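Local atomic coordinates of rubisco operon transcriptional regulator (Synechocystis sp., PDB entry 5Y2W), a protein that acts as a LysR-type transcriptional repressor, probably tuning carbon and nitrogen metabolism by binding effectors such as 2-phosphoglycolic acid in its regulatory domain. Residues 118-121 with 122-126; 52-56 with 57-61; 206-209 with 210-214; 197-200 with 201-205. One frame throughout, in Å; residues are numbered along the deposited sequence.

Contact 1. Residues 118-121 with 122-126; sequences GTRL and AVQNL. With PGA (2-phosphoglycolic acid), chain B.
Val123 N donates to Thr119 O and Ala122 N to Gly118 O in the first turn of helix 118-129, whose N terminus faces the phosphate of 2-phosphoglycolic acid in the LysR effector-binding domain. Gly118 N gives a nearly straight bond (163°) to ligand O4P. Phosphate O3P is held twice by one residue, from Thr119 N at 2.9 Å and from Thr119 OG1 at 2.7 Å. The Thr119 hydroxyl can reach it because OG1 lies beside the backbone N, anti to the carbonyl carbon (chi1 -66°). The positive end of the helix dipole probably favours the phosphate here as well, and Ser117, Arg113 and Arg185 are among the residues that complete the grip.

This inner side is closely packed: Val123 CG2 sits 3.4 Å from Thr119 O, and Val123 also leans on Phe110. The opposite character belongs to Leu121 and Asn125, both exposed, where Leu121 CG and Asn125 ND2 stand 3.9 Å apart and the two side chains cross obliquely. Arg120 lies between the two regimes. Its chain is extended from CG to NE, which carries the guanidinium out beside the Gln124 side chain to a salt bridge with Glu139 and a hydrogen bond to the carbonyl of Arg113, itself a pocket residue. The guanidinium and the Gln124 amide stand almost perpendicular, 89° between their planes. The backbone that carries both is regular, with Gln124 N donating to Arg120 O over 2.8 Å.

Contact 2. Residues 52-56 with 57-61; sequences RHRMQ and NNEDD
Asp60 OD2 receives Arg54 NE at 2.7 Å, while Asp60 OD1 takes Arg54 NH1 at 2.9 Å in an almost linear bond (177°). The guanidinium thus holds the carboxylate side-on, and each oxygen offers its syn lone pair. NH1 meets OD1 in the guanidinium plane, whereas OD2 is tilted slightly from it. A bend in the arginine chain at CG-CD (chi3 72°) folds the group back toward the loop. Glu59 comes from another direction, over one guanidinium face. Its OE1 is 3.5 Å from Arg54 NH2, a salt bridge of charge alone with no N-H aimed at the oxygen. A single cation therefore serves two acids, which would probably favour their ionised forms. Replacing Arg54 with an alanine would probably leave the buried Asp60 carboxylate without its paired donors and deprive Glu59 of its charge partner. Met55, on another side of the helix, packs on Tyr63, Val65 and Leu192. The backbone itself turns at Asn58, whose positive phi (45°) lets Glu59 N return to Arg54 O at 3.0 Å and Asn58 N to Met55 O at 3.0 Å. These two bonds make a Schellman motif, with Asn58 as C-prime residue, that ends helix 48-56 before strand 62-65.

Contact 3. Residues 206-209 with 210-214; sequences DYLM and AVTKN
The ring of Tyr207 has Val211 over one face, with CG2 4.3 Å above the plane and shifted toward the rim. The other methyl comes closer, Val211 CG1 standing 3.4 Å from Tyr207 CE1. With CG anti to its own amide nitrogen (chi1 169°), the tyrosine is laid along the helix toward the next turn, and its ring also meets that of Phe32 at about 45°. In the neighbouring i to i+4 pair, Leu208 CD1 touches Thr212 CG2 at 4.0 Å, and both side chains touch Phe79 of strand 74-79. Thr212 is the first residue to leave helical geometry, yet it doubles the grip on Leu208 O: OG1 donates over 2.7 Å and the backbone N over 3.1 Å. The two donors arrive from opposite faces of the carbonyl plane. The hydroxyl can do so because it stands between the backbone N and carbonyl carbon (chi1 56°). A valine in place of Thr212 would probably leave Leu208 O with the amide bond alone and a methyl pressed near that oxygen. Around this end, helix 199-211 packs against helix 24-35 through Leu28 and against strand 186-192 through Val189. The buried threonine hydroxyl thus spends its proton on a carbonyl of the last turn, so a polar group is accommodated among apolar neighbours.

Contact 4. Residues 197-200 with 201-205; sequences LSVI and TQTFL
Leu197 reaches over the first turn of helix 199-211, and its CB already lies 4.1 Å from Gln202 OE1. Beyond CG the branches part. CD1 approaches Gln202 OE1 at 3.5 Å and Leu205 CD2 at 3.7 Å, whereas CD2 rests 3.8 Å from Thr201 CG2. The leucine runs at about a right angle to all three partners, and its side chain also touches Asn191 of strand 186-192. Gln202 bends at its second torsion (chi2 69°), which brings OE1 against the leucine, while its NE2 donates to Asp206 OD1. A water accepts from Ser198 N at 2.9 Å; its link to Thr201 OG1 is doubtful, because that hydroxyl is modelled too close to Ser198 OG. Farther along, Val199 O receives Thr203 N at 2.9 Å, from well above the carbonyl plane. Phe204 is turned from this cluster to meet Phe32 edge-to-face and to pack on Leu13, Leu15 and Leu62. Ser198 occupies the N-cap position: its OG accepts from Thr201 N, although the modelled place of that oxygen is uncertain, and its carbonyl takes Gln202 N. Together these make an N-capped helix start, with Leu197 folded back on the first turns and the helix laid against the mixed sheet through Thr201 and Phe204.

From the N terminus, contact 2 comes first: its turn ends helix 48-56 and leads through 57-61 into strand 62-65 of the mixed five-stranded sheet. Contact 1 follows at the start of helix 118-129, beside the ligand, its centre about 23 Å from that of contact 2. The chain later returns to the mixed sheet with strand 186-192, after which contact 4 begins helix 199-211 and contact 3 ends it. All four are local and in series, none nesting or crossing. Contacts 2 and 4 nevertheless touch, the Asp61 and Thr201 side chains packing together, which brings the loop before strand 62-65 against the final helix. Contacts 1 and 3 lie on opposite sides of the chain's centre.

Contact 1. Residues 118-121 with 122-126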
loop_
_atom_site.group_PDB
_atom_site.type_symbol
_atom_site.label_atom_id
_atom_site.label_comp_id
_atom_site.label_asym_id
_atom_site.label_seq_id
_atom_site.Cartn_x
_atom_site.Cartn_y
_atom_site.Cartn_z
ATOM N N GLY A 118 -4.377 3.415 -12.791
ATOM C CA GLY A 118 -5.642 3.810 -13.455
ATOM C C GLY A 118 -6.210 5.062 -12.858
ATOM O O GLY A 118 -6.935 5.807 -13.528
ATOM N N THR A 119 -5.855 5.332 -11.592
ATOM C CA THR A 119 -6.316 6.555 -10.936
ATOM C C THR A 119 -5.745 7.707 -11.721
ATOM O O THR A 119 -6.506 8.581 -12.170
ATOM C CB THR A 119 -5.914 6.647 -9.464
ATOM O OG1 THR A 119 -6.568 5.633 -8.740
ATOM C CG2 THR A 119 -6.307 8.007 -8.831
ATOM N N ARG A 120 -4.415 7.696 -11.896
ATOM C CA ARG A 120 -3.701 8.719 -12.665
ATOM C C ARG A 120 -4.274 8.864 -14.101
ATOM O O ARG A 120 -4.527 9.966 -14.574
ATOM C CB ARG A 120 -2.233 8.333 -12.712
ATOM C CG ARG A 120 -1.315 9.331 -13.378
ATOM C CD ARG A 120 0.034 8.693 -13.606
ATOM N NE ARG A 120 0.883 9.457 -14.533
ATOM C CZ ARG A 120 2.068 9.999 -14.231
ATOM N NH1 ARG A 120 2.734 10.669 -15.169
ATOM N NH2 ARG A 120 2.609 9.898 -13.018
ATOM N N LEU A 121 -4.508 7.756 -14.781
ATOM C CA LEU A 121 -4.982 7.866 -16.170
ATOM C C LEU A 121 -6.382 8.555 -16.220
ATOM O O LEU A 121 -6.646 9.443 -17.025
ATOM C CB LEU A 121 -4.986 6.510 -16.785
ATOM C CG LEU A 121 -5.251 6.456 -18.271
ATOM C CD1 LEU A 121 -4.104 7.134 -19.010
ATOM C CD2 LEU A 121 -5.431 4.988 -18.691
ATOM N N ALA A 122 -7.277 8.197 -15.322
ATOM C CA ALA A 122 -8.565 8.900 -15.262
ATOM C C ALA A 122 -8.422 10.416 -14.924
ATOM O O ALA A 122 -9.130 11.273 -15.462
ATOM C CB ALA A 122 -9.445 8.232 -14.213
ATOM N N VAL A 123 -7.490 10.760 -14.044
ATOM C CA VAL A 123 -7.306 12.170 -13.716
ATOM C C VAL A 123 -6.759 12.838 -14.951
ATOM O O VAL A 123 -7.237 13.877 -15.349
ATOM C CB VAL A 123 -6.341 12.361 -12.549
ATOM C CG1 VAL A 123 -5.948 13.826 -12.372
ATOM C CG2 VAL A 123 -6.951 11.794 -11.280
ATOM N N GLN A 124 -5.736 12.257 -15.550
ATOM C CA GLN A 124 -5.185 12.862 -16.783
ATOM C C GLN A 124 -6.225 13.049 -17.869
ATOM O O GLN A 124 -6.244 14.069 -18.549
ATOM C CB GLN A 124 -4.094 12.036 -17.351
ATOM C CG GLN A 124 -2.846 12.118 -16.487
ATOM C CD GLN A 124 -1.839 11.051 -16.848
ATOM O OE1 GLN A 124 -2.185 9.950 -17.260
ATOM N NE2 GLN A 124 -0.604 11.371 -16.691
ATOM N N ASN A 125 -7.118 12.094 -18.011
ATOM C CA ASN A 125 -8.118 12.232 -19.073
ATOM C C ASN A 125 -9.080 13.280 -18.751
ATOM O O ASN A 125 -9.465 14.052 -19.606
ATOM C CB ASN A 125 -8.823 10.926 -19.326
ATOM C CG ASN A 125 -7.908 9.976 -20.028
ATOM O OD1 ASN A 125 -6.998 10.434 -20.670
ATOM N ND2 ASN A 125 -8.079 8.669 -19.848
ATOM N N LEU A 126 -9.463 13.341 -17.492
ATOM C CA LEU A 126 -10.396 14.362 -17.088
ATOM C C LEU A 126 -9.794 15.774 -17.274
ATOM O O LEU A 126 -10.459 16.672 -17.821
ATOM C CB LEU A 126 -10.840 14.131 -15.666
ATOM C CG LEU A 126 -11.836 15.199 -15.156
ATOM C CD1 LEU A 126 -13.223 14.947 -15.786
ATOM C CD2 LEU A 126 -11.914 15.216 -13.631
HETATM P P PGA B . -4.809 2.150 -9.503
HETATM O O1P PGA B . -6.373 1.758 -9.406
HETATM O O2P PGA B . -4.142 1.470 -8.353
HETATM O O3P PGA B . -4.805 3.687 -9.454
HETATM O O4P PGA B . -4.344 1.462 -10.732
HETATM C C2 PGA B . -7.229 1.926 -8.296
HETATM C C1 PGA B . -8.602 2.457 -8.687
HETATM O O1 PGA B . -9.469 2.657 -7.780
HETATM O O2 PGA B . -8.816 2.671 -9.898
#

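Contact 2. Residues 52-56 with 57-61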
loop_
_atom_site.group_PDB
_atom_site.type_symbol
_atom_site.label_atom_id
_atom_site.label_comp_id
_atom_site.label_asym_id
_atom_site.label_seq_id
_atom_site.Cartn_x
_atom_site.Cartn_y
_atom_site.Cartn_z
ATOM N N ARG A 52 -2.869 -6.013 -15.543
ATOM C CA ARG A 52 -2.963 -6.460 -16.945
ATOM C C ARG A 52 -1.956 -7.588 -17.191
ATOM O O ARG A 52 -2.296 -8.598 -17.790
ATOM C CB ARG A 52 -2.681 -5.315 -17.904
ATOM C CG ARG A 52 -2.911 -5.636 -19.380
ATOM C CD ARG A 52 -1.700 -5.358 -20.291
ATOM N NE ARG A 52 -1.314 -3.945 -20.335
ATOM C CZ ARG A 52 -0.319 -3.373 -19.643
ATOM N NH1 ARG A 52 0.457 -4.071 -18.817
ATOM N NH2 ARG A 52 -0.093 -2.070 -19.770
ATOM N N HIS A 53 -0.728 -7.410 -16.712
ATOM C CA HIS A 53 0.314 -8.417 -16.878
ATOM C C HIS A 53 -0.097 -9.648 -16.146
ATOM O O HIS A 53 0.070 -10.757 -16.614
ATOM C CB HIS A 53 1.675 -7.968 -16.314
ATOM C CG HIS A 53 2.270 -6.799 -17.027
ATOM N ND1 HIS A 53 2.428 -6.765 -18.400
ATOM C CD2 HIS A 53 2.759 -5.622 -16.563
ATOM C CE1 HIS A 53 2.981 -5.616 -18.752
ATOM N NE2 HIS A 53 3.188 -4.903 -17.658
ATOM N N ARG A 54 -0.628 -9.490 -14.955
ATOM C CA ARG A 54 -1.027 -10.697 -14.274
ATOM C C ARG A 54 -2.041 -11.451 -15.123
ATOM O O ARG A 54 -1.909 -12.658 -15.334
ATOM C CB ARG A 54 -1.507 -10.412 -12.876
ATOM C CG ARG A 54 -0.359 -9.956 -11.961
ATOM C CD ARG A 54 -0.911 -9.832 -10.562
ATOM N NE ARG A 54 -1.206 -11.110 -9.915
ATOM C CZ ARG A 54 -0.289 -11.887 -9.301
ATOM N NH1 ARG A 54 -0.649 -13.021 -8.718
ATOM N NH2 ARG A 54 0.983 -11.542 -9.245
ATOM N N MET A 55 -2.995 -10.723 -15.678
ATOM C CA MET A 55 -4.023 -11.322 -16.514
ATOM C C MET A 55 -3.429 -11.963 -17.754
ATOM O O MET A 55 -3.897 -13.008 -18.184
ATOM C CB MET A 55 -5.056 -10.277 -16.955
ATOM C CG MET A 55 -6.058 -9.774 -15.887
ATOM S SD MET A 55 -6.849 -8.230 -16.471
ATOM C CE MET A 55 -8.123 -8.110 -15.237
ATOM N N GLN A 56 -2.422 -11.325 -18.339
ATOM C CA GLN A 56 -1.770 -11.834 -19.550
ATOM C C GLN A 56 -1.030 -13.133 -19.326
ATOM O O GLN A 56 -0.872 -13.905 -20.255
ATOM C CB GLN A 56 -0.750 -10.859 -20.088
ATOM C CG GLN A 56 -1.354 -9.586 -20.612
ATOM C CD GLN A 56 -0.659 -9.093 -21.853
ATOM O OE1 GLN A 56 -0.586 -9.812 -22.849
ATOM N NE2 GLN A 56 -0.162 -7.855 -21.812
ATOM N N ASN A 57 -0.549 -13.339 -18.114
ATOM C CA ASN A 57 0.085 -14.598 -17.713
ATOM C C ASN A 57 -0.886 -15.467 -16.930
ATOM O O ASN A 57 -0.466 -16.375 -16.231
ATOM C CB ASN A 57 1.286 -14.337 -16.814
ATOM C CG ASN A 57 2.187 -13.288 -17.353
ATOM O OD1 ASN A 57 2.070 -12.896 -18.495
ATOM N ND2 ASN A 57 3.097 -12.814 -16.523
ATOM N N ASN A 58 -2.179 -15.164 -17.019
ATOM C CA ASN A 58 -3.223 -15.947 -16.329
ATOM C C ASN A 58 -2.945 -16.322 -14.861
ATOM O O ASN A 58 -3.213 -17.453 -14.453
ATOM C CB ASN A 58 -3.481 -17.212 -17.137
ATOM C CG ASN A 58 -4.543 -18.097 -16.511
ATOM O OD1 ASN A 58 -5.577 -17.638 -16.030
ATOM N ND2 ASN A 58 -4.266 -19.366 -16.485
ATOM N N GLU A 59 -2.446 -15.372 -14.058
ATOM C CA GLU A 59 -1.889 -15.714 -12.728
ATOM C C GLU A 59 -2.915 -16.007 -11.633
ATOM O O GLU A 59 -2.653 -16.749 -10.688
ATOM C CB GLU A 59 -0.881 -14.655 -12.280
ATOM C CG GLU A 59 0.312 -14.568 -13.224
ATOM C CD GLU A 59 1.421 -13.680 -12.696
ATOM O OE1 GLU A 59 1.914 -13.973 -11.595
ATOM O OE2 GLU A 59 1.805 -12.692 -13.366
ATOM N N ASP A 60 -4.120 -15.484 -11.779
ATOM C CA ASP A 60 -5.076 -15.528 -10.680
ATOM C C ASP A 60 -6.407 -16.069 -11.136
ATOM O O ASP A 60 -6.703 -16.137 -12.335
ATOM C CB ASP A 60 -5.260 -14.088 -10.137
ATOM C CG ASP A 60 -3.933 -13.462 -9.695
ATOM O OD1 ASP A 60 -3.436 -13.890 -8.646
ATOM O OD2 ASP A 60 -3.369 -12.607 -10.419
ATOM N N ASP A 61 -7.219 -16.402 -10.152
ATOM C CA ASP A 61 -8.590 -16.783 -10.366
ATOM C C ASP A 61 -9.472 -15.589 -10.722
ATOM O O ASP A 61 -10.205 -15.602 -11.711
ATOM C CB ASP A 61 -9.088 -17.434 -9.079
ATOM C CG ASP A 61 -8.320 -18.705 -8.761
ATOM O OD1 ASP A 61 -8.187 -19.533 -9.683
ATOM O OD2 ASP A 61 -7.799 -18.863 -7.639
#

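Contact 3. Residues 206-209 with 210-214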
loop_
_atom_site.group_PDB
_atom_site.type_symbol
_atom_site.label_atom_id
_atom_site.label_comp_id
_atom_site.label_asym_id
_atom_site.label_seq_id
_atom_site.Cartn_x
_atom_site.Cartn_y
_atom_site.Cartn_z
ATOM N N ASP A 206 -19.880 -15.585 -6.127
ATOM C CA ASP A 206 -21.280 -15.491 -5.715
ATOM C C ASP A 206 -21.370 -14.872 -4.346
ATOM O O ASP A 206 -22.318 -14.157 -4.056
ATOM C CB ASP A 206 -21.963 -16.890 -5.660
ATOM C CG ASP A 206 -22.008 -17.583 -7.017
ATOM O OD1 ASP A 206 -22.015 -16.888 -8.042
ATOM O OD2 ASP A 206 -22.001 -18.816 -7.076
ATOM N N TYR A 207 -20.407 -15.190 -3.477
ATOM C CA TYR A 207 -20.391 -14.598 -2.128
ATOM C C TYR A 207 -20.209 -13.050 -2.210
ATOM O O TYR A 207 -20.964 -12.247 -1.606
ATOM C CB TYR A 207 -19.302 -15.262 -1.252
ATOM C CG TYR A 207 -19.074 -14.507 0.049
ATOM C CD1 TYR A 207 -19.994 -14.576 1.095
ATOM C CD2 TYR A 207 -17.957 -13.680 0.208
ATOM C CE1 TYR A 207 -19.803 -13.856 2.263
ATOM C CE2 TYR A 207 -17.761 -12.955 1.366
ATOM C CZ TYR A 207 -18.676 -13.051 2.392
ATOM O OH TYR A 207 -18.441 -12.321 3.531
ATOM N N LEU A 208 -19.229 -12.653 -3.002
ATOM C CA LEU A 208 -18.961 -11.221 -3.237
ATOM C C LEU A 208 -20.193 -10.523 -3.769
ATOM O O LEU A 208 -20.615 -9.485 -3.231
ATOM C CB LEU A 208 -17.793 -11.055 -4.226
ATOM C CG LEU A 208 -17.351 -9.623 -4.591
ATOM C CD1 LEU A 208 -16.922 -8.793 -3.374
ATOM C CD2 LEU A 208 -16.208 -9.695 -5.570
ATOM N N MET A 209 -20.782 -11.078 -4.835
ATOM C CA MET A 209 -21.994 -10.453 -5.417
ATOM C C MET A 209 -23.109 -10.357 -4.412
ATOM O O MET A 209 -23.825 -9.369 -4.347
ATOM C CB MET A 209 -22.497 -11.221 -6.623
ATOM C CG MET A 209 -21.504 -11.184 -7.754
ATOM S SD MET A 209 -20.913 -9.471 -8.022
ATOM C CE MET A 209 -19.632 -9.993 -9.095
ATOM N N ALA A 210 -23.274 -11.384 -3.612
ATOM C CA ALA A 210 -24.408 -11.366 -2.708
ATOM C C ALA A 210 -24.189 -10.347 -1.631
ATOM O O ALA A 210 -25.060 -9.554 -1.363
ATOM C CB ALA A 210 -24.620 -12.760 -2.112
ATOM N N VAL A 211 -23.009 -10.341 -1.004
ATOM C CA VAL A 211 -22.829 -9.442 0.160
ATOM C C VAL A 211 -22.806 -7.963 -0.223
ATOM O O VAL A 211 -23.124 -7.076 0.608
ATOM C CB VAL A 211 -21.588 -9.792 1.014
ATOM C CG1 VAL A 211 -21.745 -11.197 1.567
ATOM C CG2 VAL A 211 -20.292 -9.632 0.235
ATOM N N THR A 212 -22.453 -7.677 -1.479
ATOM C CA THR A 212 -22.364 -6.289 -1.909
ATOM C C THR A 212 -23.611 -5.769 -2.568
ATOM O O THR A 212 -23.589 -4.633 -3.070
ATOM C CB THR A 212 -21.165 -6.076 -2.852
ATOM O OG1 THR A 212 -21.257 -6.962 -3.982
ATOM C CG2 THR A 212 -19.876 -6.366 -2.072
ATOM N N LYS A 213 -24.700 -6.547 -2.551
ATOM C CA LYS A 213 -25.713 -6.300 -3.545
ATOM C C LYS A 213 -26.210 -4.860 -3.621
ATOM O O LYS A 213 -26.038 -4.243 -4.667
ATOM C CB LYS A 213 -26.858 -7.282 -3.522
ATOM C CG LYS A 213 -27.760 -7.000 -4.708
ATOM C CD LYS A 213 -28.844 -8.035 -4.933
ATOM C CE LYS A 213 -29.787 -7.576 -6.050
ATOM N NZ LYS A 213 -31.097 -8.285 -5.966
ATOM N N ASN A 214 -26.803 -4.291 -2.571
ATOM C CA ASN A 214 -27.269 -2.861 -2.690
ATOM C C ASN A 214 -26.450 -1.862 -1.847
ATOM O O ASN A 214 -26.958 -0.862 -1.351
ATOM C CB ASN A 214 -28.770 -2.738 -2.386
ATOM C CG ASN A 214 -29.615 -3.490 -3.387
ATOM O OD1 ASN A 214 -30.235 -4.497 -3.054
ATOM N ND2 ASN A 214 -29.599 -3.041 -4.639
#

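Contact 4. Residues 197-200 with 201-205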
loop_
_atom_site.group_PDB
_atom_site.type_symbol
_atom_site.label_atom_id
_atom_site.label_comp_id
_atom_site.label_asym_id
_atom_site.label_seq_id
_atom_site.Cartn_x
_atom_site.Cartn_y
_atom_site.Cartn_z
ATOM N N LEU A 197 -14.220 -21.563 -14.361
ATOM C CA LEU A 197 -13.879 -21.196 -12.981
ATOM C C LEU A 197 -13.954 -22.363 -12.018
ATOM O O LEU A 197 -14.985 -23.029 -11.944
ATOM C CB LEU A 197 -14.824 -20.110 -12.441
ATOM C CG LEU A 197 -14.819 -18.726 -13.087
ATOM C CD1 LEU A 197 -15.804 -17.849 -12.327
ATOM C CD2 LEU A 197 -13.417 -18.147 -13.067
ATOM N N SER A 198 -12.903 -22.531 -11.211
ATOM C CA SER A 198 -12.926 -23.436 -10.050
ATOM C C SER A 198 -14.154 -23.201 -9.183
ATOM O O SER A 198 -14.743 -22.118 -9.180
ATOM C CB SER A 198 -11.664 -23.302 -9.181
ATOM O OG SER A 198 -11.566 -21.999 -8.597
ATOM N N VAL A 199 -14.541 -24.245 -8.461
ATOM C CA VAL A 199 -15.696 -24.204 -7.554
ATOM C C VAL A 199 -15.432 -23.265 -6.387
ATOM O O VAL A 199 -16.350 -22.632 -5.884
ATOM C CB VAL A 199 -16.046 -25.649 -7.053
ATOM C CG1 VAL A 199 -14.814 -26.371 -6.485
ATOM C CG2 VAL A 199 -17.207 -25.635 -6.050
ATOM N N ILE A 200 -14.168 -23.182 -5.955
ATOM C CA ILE A 200 -13.767 -22.258 -4.871
ATOM C C ILE A 200 -13.972 -20.813 -5.356
ATOM O O ILE A 200 -14.704 -20.028 -4.742
ATOM C CB ILE A 200 -12.281 -22.415 -4.482
ATOM C CG1 ILE A 200 -11.913 -23.868 -4.183
ATOM C CG2 ILE A 200 -11.979 -21.536 -3.281
ATOM C CD1 ILE A 200 -10.582 -24.285 -4.805
ATOM N N THR A 201 -13.329 -20.512 -6.489
ATOM C CA THR A 201 -13.492 -19.270 -7.230
ATOM C C THR A 201 -14.959 -18.918 -7.483
ATOM O O THR A 201 -15.406 -17.780 -7.222
ATOM C CB THR A 201 -12.800 -19.377 -8.593
ATOM O OG1 THR A 201 -11.435 -19.745 -8.401
ATOM C CG2 THR A 201 -12.876 -18.041 -9.347
ATOM N N GLN A 202 -15.723 -19.881 -7.991
ATOM C CA GLN A 202 -17.137 -19.619 -8.256
ATOM C C GLN A 202 -17.836 -19.313 -6.939
ATOM O O GLN A 202 -18.750 -18.475 -6.878
ATOM C CB GLN A 202 -17.818 -20.806 -8.967
ATOM C CG GLN A 202 -19.285 -20.553 -9.301
ATOM C CD GLN A 202 -19.434 -19.499 -10.384
ATOM O OE1 GLN A 202 -18.755 -19.555 -11.400
ATOM N NE2 GLN A 202 -20.302 -18.532 -10.161
ATOM N N THR A 203 -17.431 -19.987 -5.874
ATOM C CA THR A 203 -18.140 -19.787 -4.572
ATOM C C THR A 203 -17.871 -18.357 -4.057
ATOM O O THR A 203 -18.749 -17.700 -3.513
ATOM C CB THR A 203 -17.679 -20.796 -3.488
ATOM O OG1 THR A 203 -17.628 -22.125 -4.037
ATOM C CG2 THR A 203 -18.577 -20.760 -2.280
ATOM N N PHE A 204 -16.638 -17.883 -4.239
ATOM C CA PHE A 204 -16.256 -16.567 -3.716
ATOM C C PHE A 204 -17.016 -15.478 -4.460
ATOM O O PHE A 204 -17.548 -14.546 -3.844
ATOM C CB PHE A 204 -14.731 -16.296 -3.809
ATOM C CG PHE A 204 -14.371 -14.908 -3.337
ATOM C CD1 PHE A 204 -14.488 -14.575 -1.991
ATOM C CD2 PHE A 204 -14.047 -13.905 -4.239
ATOM C CE1 PHE A 204 -14.229 -13.290 -1.551
ATOM C CE2 PHE A 204 -13.787 -12.608 -3.795
ATOM C CZ PHE A 204 -13.878 -12.310 -2.448
ATOM N N LEU A 205 -17.091 -15.658 -5.781
ATOM C CA LEU A 205 -17.714 -14.736 -6.704
ATOM C C LEU A 205 -19.156 -14.497 -6.352
ATOM O O LEU A 205 -19.606 -13.336 -6.220
ATOM C CB LEU A 205 -17.557 -15.283 -8.125
ATOM C CG LEU A 205 -18.107 -14.476 -9.317
ATOM C CD1 LEU A 205 -17.546 -13.046 -9.355
ATOM C CD2 LEU A 205 -17.800 -15.190 -10.643
HETATM O O HOH W 1 -10.896 -20.501 -11.231
#